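Local structure of cellulosomal scaffoldin adaptor protein B (Acetivibrio cellulolyticus, 3FNK) at residues A21-K35 against E116-K130. The protein forms part of the cellulosome scaffold as an adaptor scaffoldin, this piece being its second type II cohesin, a dockerin-binding module. Numbering follows the deposited sequence. Where two conformers were deposited one is given.
Sequences AEVGEIIKATVKINK and ETGTLAVVGFKVLQK
At the edge of the F125 ring, in its plane, lies the methyl of A29, with CB 3.9 Å from F125 CD1; over one face, offset toward the rim, stands CG1 of V123. The ring also meets that of Y48, planes about 55° apart. A29 is small enough to meet it from the neighbouring antiparallel strand, where I27 and F125 form a hydrogen-bonded pair.

A classic beta bulge interrupts the register where L120 and A121 both face V31: L120 N bonds V31 O at 2.8 Å, and A121 N bonds V31 O weakly at 3.4 Å. The bulge puts L120 on the buried side, which suits apolar L120 and I33; L120 CD1 lies 3.8 Å from I33 CG2, the side chains crossing at about a right angle. On the other face, T119, with OG1 between its backbone N and carbonyl carbon (chi1 60°), gives its methyl to that of T30 and its hydroxyl, by a hydrogen bond, to E74 N. G24, third in the type II turn E22-E25, has the positive phi that suits glycine; E25 N closes the turn on E22 O.

Strand 11-16 pairs with the far edge of 26-34, whereas 53-56 flanks 118-127; F39 and Y42 of facing strand 39-47 pack on L120, inside the cohesin beta-sandwich.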
loop_
_atom_site.group_PDB
_atom_site.type_symbol
_atom_site.label_atom_id
_atom_site.label_comp_id
_atom_site.label_asym_id
_atom_site.label_seq_id
_atom_site.Cartn_x
_atom_site.Cartn_y
_atom_site.Cartn_z
ATOM N N ALA A 21 -10.280 7.845 -15.420
ATOM C CA ALA A 21 -9.998 6.874 -16.492
ATOM C C ALA A 21 -11.250 6.194 -17.055
ATOM O O ALA A 21 -12.255 6.067 -16.358
ATOM C CB ALA A 21 -8.983 5.835 -16.014
ATOM N N GLU A 22 -11.173 5.773 -18.322
ATOM C CA GLU A 22 -12.288 5.101 -19.037
ATOM C C GLU A 22 -12.435 3.643 -18.599
ATOM O O GLU A 22 -11.457 3.037 -18.126
ATOM C CB GLU A 22 -12.064 5.125 -20.565
ATOM C CG GLU A 22 -11.527 6.438 -21.145
ATOM C CD GLU A 22 -12.456 7.625 -20.921
ATOM O OE1 GLU A 22 -13.660 7.420 -20.612
ATOM O OE2 GLU A 22 -11.977 8.774 -21.048
ATOM N N VAL A 23 -13.637 3.078 -18.764
ATOM C CA VAL A 23 -13.837 1.637 -18.528
ATOM C C VAL A 23 -12.738 0.902 -19.282
ATOM O O VAL A 23 -12.463 1.228 -20.436
ATOM C CB VAL A 23 -15.238 1.124 -18.962
ATOM C CG1 VAL A 23 -15.397 -0.383 -18.666
ATOM C CG2 VAL A 23 -16.348 1.917 -18.278
ATOM N N GLY A 24 -12.067 -0.029 -18.604
ATOM C CA GLY A 24 -10.998 -0.823 -19.214
ATOM C C GLY A 24 -9.582 -0.294 -19.028
ATOM O O GLY A 24 -8.611 -1.047 -19.215
ATOM N N GLU A 25 -9.459 0.991 -18.684
ATOM C CA GLU A 25 -8.158 1.607 -18.390
ATOM C C GLU A 25 -7.714 1.244 -16.974
ATOM O O GLU A 25 -8.571 1.024 -16.090
ATOM C CB GLU A 25 -8.237 3.131 -18.473
ATOM C CG GLU A 25 -8.623 3.709 -19.817
ATOM C CD GLU A 25 -8.200 5.167 -19.945
ATOM O OE1 GLU A 25 -7.290 5.423 -20.758
ATOM O OE2 GLU A 25 -8.748 6.046 -19.228
ATOM N N ILE A 26 -6.389 1.214 -16.782
ATOM C CA ILE A 26 -5.774 0.924 -15.478
ATOM C C ILE A 26 -5.162 2.177 -14.844
ATOM O O ILE A 26 -4.409 2.926 -15.489
ATOM C CB ILE A 26 -4.669 -0.184 -15.548
ATOM C CG1 ILE A 26 -3.486 0.269 -16.419
ATOM C CG2 ILE A 26 -5.244 -1.518 -16.045
ATOM C CD1 ILE A 26 -2.132 0.024 -15.787
ATOM N N ILE A 27 -5.503 2.401 -13.579
ATOM C CA ILE A 27 -4.854 3.420 -12.748
ATOM C C ILE A 27 -3.884 2.666 -11.829
ATOM O O ILE A 27 -4.288 1.672 -11.185
ATOM C CB ILE A 27 -5.869 4.143 -11.866
ATOM C CG1 ILE A 27 -6.945 4.825 -12.728
ATOM C CG2 ILE A 27 -5.163 5.154 -10.957
ATOM C CD1 ILE A 27 -8.276 5.001 -12.017
ATOM N N LYS A 28 -2.626 3.103 -11.768
ATOM C CA LYS A 28 -1.749 2.570 -10.741
ATOM C C LYS A 28 -1.752 3.349 -9.421
ATOM O O LYS A 28 -1.527 4.572 -9.388
ATOM C CB LYS A 28 -0.341 2.255 -11.232
ATOM C CG LYS A 28 0.471 3.365 -11.755
ATOM C CD LYS A 28 1.394 2.805 -12.870
ATOM C CE LYS A 28 0.538 2.218 -13.980
ATOM N NZ LYS A 28 1.286 1.411 -15.011
ATOM N N ALA A 29 -2.065 2.609 -8.358
ATOM C CA ALA A 29 -2.119 3.116 -6.998
ATOM C C ALA A 29 -0.843 2.684 -6.299
ATOM O O ALA A 29 -0.513 1.490 -6.298
ATOM C CB ALA A 29 -3.332 2.566 -6.291
ATOM N N THR A 30 -0.112 3.664 -5.766
ATOM C CA THR A 30 1.192 3.460 -5.119
ATOM C C THR A 30 1.078 3.760 -3.614
ATOM O O THR A 30 0.654 4.859 -3.223
ATOM C CB THR A 30 2.267 4.353 -5.717
ATOM O OG1 THR A 30 2.398 4.072 -7.114
ATOM C CG2 THR A 30 3.596 4.134 -5.038
ATOM N N VAL A 31 1.429 2.768 -2.786
ATOM C CA VAL A 31 1.449 2.916 -1.329
ATOM C C VAL A 31 2.848 3.450 -1.066
ATOM O O VAL A 31 3.815 2.924 -1.600
ATOM C CB VAL A 31 1.208 1.557 -0.583
ATOM C CG1 VAL A 31 1.385 1.709 0.946
ATOM C CG2 VAL A 31 -0.170 0.996 -0.895
ATOM N N LYS A 32 2.955 4.500 -0.250
ATOM C CA LYS A 32 4.220 5.173 -0.026
ATOM C C LYS A 32 4.234 5.867 1.346
ATOM O O LYS A 32 3.180 6.196 1.910
ATOM C CB LYS A 32 4.450 6.197 -1.141
ATOM C CG LYS A 32 3.317 7.248 -1.243
ATOM C CD LYS A 32 3.518 8.043 -2.542
ATOM C CE LYS A 32 2.422 9.052 -2.788
ATOM N NZ LYS A 32 2.846 9.827 -4.021
ATOM N N ILE A 33 5.424 6.093 1.876
ATOM C CA ILE A 33 5.536 6.583 3.228
ATOM C C ILE A 33 6.475 7.766 3.270
ATOM O O ILE A 33 7.287 7.975 2.371
ATOM C CB ILE A 33 6.057 5.528 4.223
ATOM C CG1 ILE A 33 7.351 4.854 3.707
ATOM C CG2 ILE A 33 4.999 4.503 4.509
ATOM C CD1 ILE A 33 8.215 4.138 4.858
ATOM N N ASN A 34 6.343 8.522 4.357
ATOM C CA ASN A 34 7.140 9.696 4.582
ATOM C C ASN A 34 7.552 9.709 6.022
ATOM O O ASN A 34 6.703 9.678 6.937
ATOM C CB ASN A 34 6.361 10.985 4.214
ATOM C CG ASN A 34 7.248 12.232 4.267
ATOM O OD1 ASN A 34 8.284 12.283 3.613
ATOM N ND2 ASN A 34 6.885 13.197 5.117
ATOM N N LYS A 35 8.868 9.721 6.201
ATOM C CA LYS A 35 9.536 9.880 7.490
ATOM C C LYS A 35 9.055 8.931 8.594
ATOM O O LYS A 35 8.661 9.351 9.695
ATOM C CB LYS A 35 9.520 11.345 7.935
ATOM C CG LYS A 35 10.336 12.235 7.022
ATOM C CD LYS A 35 10.741 13.538 7.745
ATOM C CE LYS A 35 9.604 14.478 7.810
ATOM N NZ LYS A 35 9.904 15.815 8.489
ATOM N N GLU A 116 13.318 5.337 5.228
ATOM C CA GLU A 116 12.264 6.029 5.998
ATOM C C GLU A 116 11.219 6.727 5.127
ATOM O O GLU A 116 10.108 7.041 5.579
ATOM C CB GLU A 116 12.887 6.957 7.068
ATOM C CG GLU A 116 13.931 6.233 8.008
ATOM C CD GLU A 116 14.439 7.098 9.156
ATOM O OE1 GLU A 116 14.634 8.314 8.922
ATOM O OE2 GLU A 116 14.648 6.580 10.284
ATOM N N THR A 117 11.572 6.928 3.860
ATOM C CA THR A 117 10.713 7.653 2.935
ATOM C C THR A 117 10.797 7.030 1.553
ATOM O O THR A 117 11.876 6.848 1.039
ATOM C CB THR A 117 11.116 9.149 2.868
ATOM O OG1 THR A 117 10.978 9.723 4.175
ATOM C CG2 THR A 117 10.192 9.913 1.872
ATOM N N GLY A 118 9.650 6.703 0.966
ATOM C CA GLY A 118 9.624 6.148 -0.357
ATOM C C GLY A 118 8.414 5.280 -0.631
ATOM O O GLY A 118 7.509 5.123 0.204
ATOM N N THR A 119 8.407 4.693 -1.814
ATOM C CA THR A 119 7.265 3.869 -2.196
ATOM C C THR A 119 7.454 2.412 -1.702
ATOM O O THR A 119 8.581 1.901 -1.639
ATOM C CB THR A 119 7.065 3.887 -3.709
ATOM O OG1 THR A 119 8.245 3.367 -4.306
ATOM C CG2 THR A 119 6.838 5.335 -4.193
ATOM N N LEU A 120 6.320 1.775 -1.400
ATOM C CA LEU A 120 6.260 0.453 -0.785
ATOM C C LEU A 120 5.704 -0.625 -1.692
ATOM O O LEU A 120 6.081 -1.784 -1.581
ATOM C CB LEU A 120 5.391 0.494 0.497
ATOM C CG LEU A 120 5.832 1.409 1.651
ATOM C CD1 LEU A 120 4.996 1.079 2.859
ATOM C CD2 LEU A 120 7.312 1.240 1.972
ATOM N N ALA A 121 4.783 -0.236 -2.571
ATOM C CA ALA A 121 3.948 -1.189 -3.258
ATOM C C ALA A 121 3.080 -0.496 -4.296
ATOM O O ALA A 121 2.524 0.623 -4.060
ATOM C CB ALA A 121 3.070 -1.914 -2.255
ATOM N N VAL A 122 2.950 -1.171 -5.435
ATOM C CA VAL A 122 2.107 -0.703 -6.520
ATOM C C VAL A 122 1.083 -1.776 -6.874
ATOM O O VAL A 122 1.410 -2.953 -7.083
ATOM C CB VAL A 122 2.911 -0.331 -7.770
ATOM C CG1 VAL A 122 2.011 0.401 -8.779
ATOM C CG2 VAL A 122 4.110 0.512 -7.427
ATOM N N VAL A 123 -0.169 -1.351 -6.899
ATOM C CA VAL A 123 -1.268 -2.167 -7.295
ATOM C C VAL A 123 -1.951 -1.462 -8.478
ATOM O O VAL A 123 -1.854 -0.238 -8.608
ATOM C CB VAL A 123 -2.201 -2.305 -6.106
ATOM C CG1 VAL A 123 -3.455 -3.027 -6.473
ATOM C CG2 VAL A 123 -1.467 -3.043 -4.970
ATOM N N GLY A 124 -2.631 -2.231 -9.334
ATOM C CA GLY A 124 -3.372 -1.697 -10.481
ATOM C C GLY A 124 -4.858 -1.742 -10.196
ATOM O O GLY A 124 -5.346 -2.644 -9.494
ATOM N N PHE A 125 -5.586 -0.747 -10.697
ATOM C CA PHE A 125 -7.042 -0.771 -10.601
ATOM C C PHE A 125 -7.613 -0.488 -11.997
ATOM O O PHE A 125 -7.462 0.630 -12.523
ATOM C CB PHE A 125 -7.545 0.252 -9.579
ATOM C CG PHE A 125 -7.385 -0.182 -8.136
ATOM C CD1 PHE A 125 -6.481 0.464 -7.301
ATOM C CD2 PHE A 125 -8.148 -1.227 -7.614
ATOM C CE1 PHE A 125 -6.344 0.068 -5.960
ATOM C CE2 PHE A 125 -7.998 -1.651 -6.297
ATOM C CZ PHE A 125 -7.106 -0.998 -5.459
ATOM N N LYS A 126 -8.209 -1.512 -12.607
ATOM C CA LYS A 126 -8.842 -1.391 -13.925
ATOM C C LYS A 126 -10.300 -0.942 -13.773
ATOM O O LYS A 126 -11.077 -1.532 -13.012
ATOM C CB LYS A 126 -8.724 -2.710 -14.734
ATOM C CG LYS A 126 -9.802 -2.920 -15.847
ATOM C CD LYS A 126 -9.609 -4.226 -16.670
ATOM C CE LYS A 126 -8.519 -4.087 -17.755
ATOM N NZ LYS A 126 -7.798 -5.369 -18.099
ATOM N N VAL A 127 -10.648 0.126 -14.493
ATOM C CA VAL A 127 -11.979 0.719 -14.425
ATOM C C VAL A 127 -13.002 -0.218 -15.089
ATOM O O VAL A 127 -12.826 -0.614 -16.247
ATOM C CB VAL A 127 -11.972 2.138 -15.077
ATOM C CG1 VAL A 127 -13.333 2.825 -14.958
ATOM C CG2 VAL A 127 -10.863 3.018 -14.461
ATOM N N LEU A 128 -14.026 -0.595 -14.323
ATOM C CA LEU A 128 -15.129 -1.456 -14.777
ATOM C C LEU A 128 -16.425 -0.669 -15.064
ATOM O O LEU A 128 -17.352 -1.173 -15.710
ATOM C CB LEU A 128 -15.440 -2.523 -13.721
ATOM C CG LEU A 128 -14.376 -3.579 -13.405
ATOM C CD1 LEU A 128 -14.885 -4.486 -12.310
ATOM C CD2 LEU A 128 -14.015 -4.380 -14.642
ATOM N N GLN A 129 -16.483 0.551 -14.545
ATOM C CA GLN A 129 -17.584 1.485 -14.733
ATOM C C GLN A 129 -16.911 2.834 -14.543
ATOM O O GLN A 129 -16.136 3.013 -13.580
ATOM C CB GLN A 129 -18.638 1.313 -13.632
ATOM C CG GLN A 129 -19.548 0.118 -13.755
ATOM C CD GLN A 129 -20.455 -0.056 -12.533
ATOM O OE1 GLN A 129 -20.835 0.919 -11.872
ATOM N NE2 GLN A 129 -20.812 -1.300 -12.232
ATOM N N LYS A 130 -17.163 3.778 -15.447
ATOM C CA LYS A 130 -16.734 5.149 -15.219
ATOM C C LYS A 130 -17.707 5.819 -14.221
ATOM O O LYS A 130 -18.517 6.668 -14.590
ATOM C CB LYS A 130 -16.630 5.899 -16.542
ATOM C CG LYS A 130 -15.817 7.160 -16.437
ATOM C CD LYS A 130 -15.161 7.488 -17.751
ATOM C CE LYS A 130 -14.695 8.942 -17.780
ATOM N NZ LYS A 130 -15.815 9.857 -18.125
#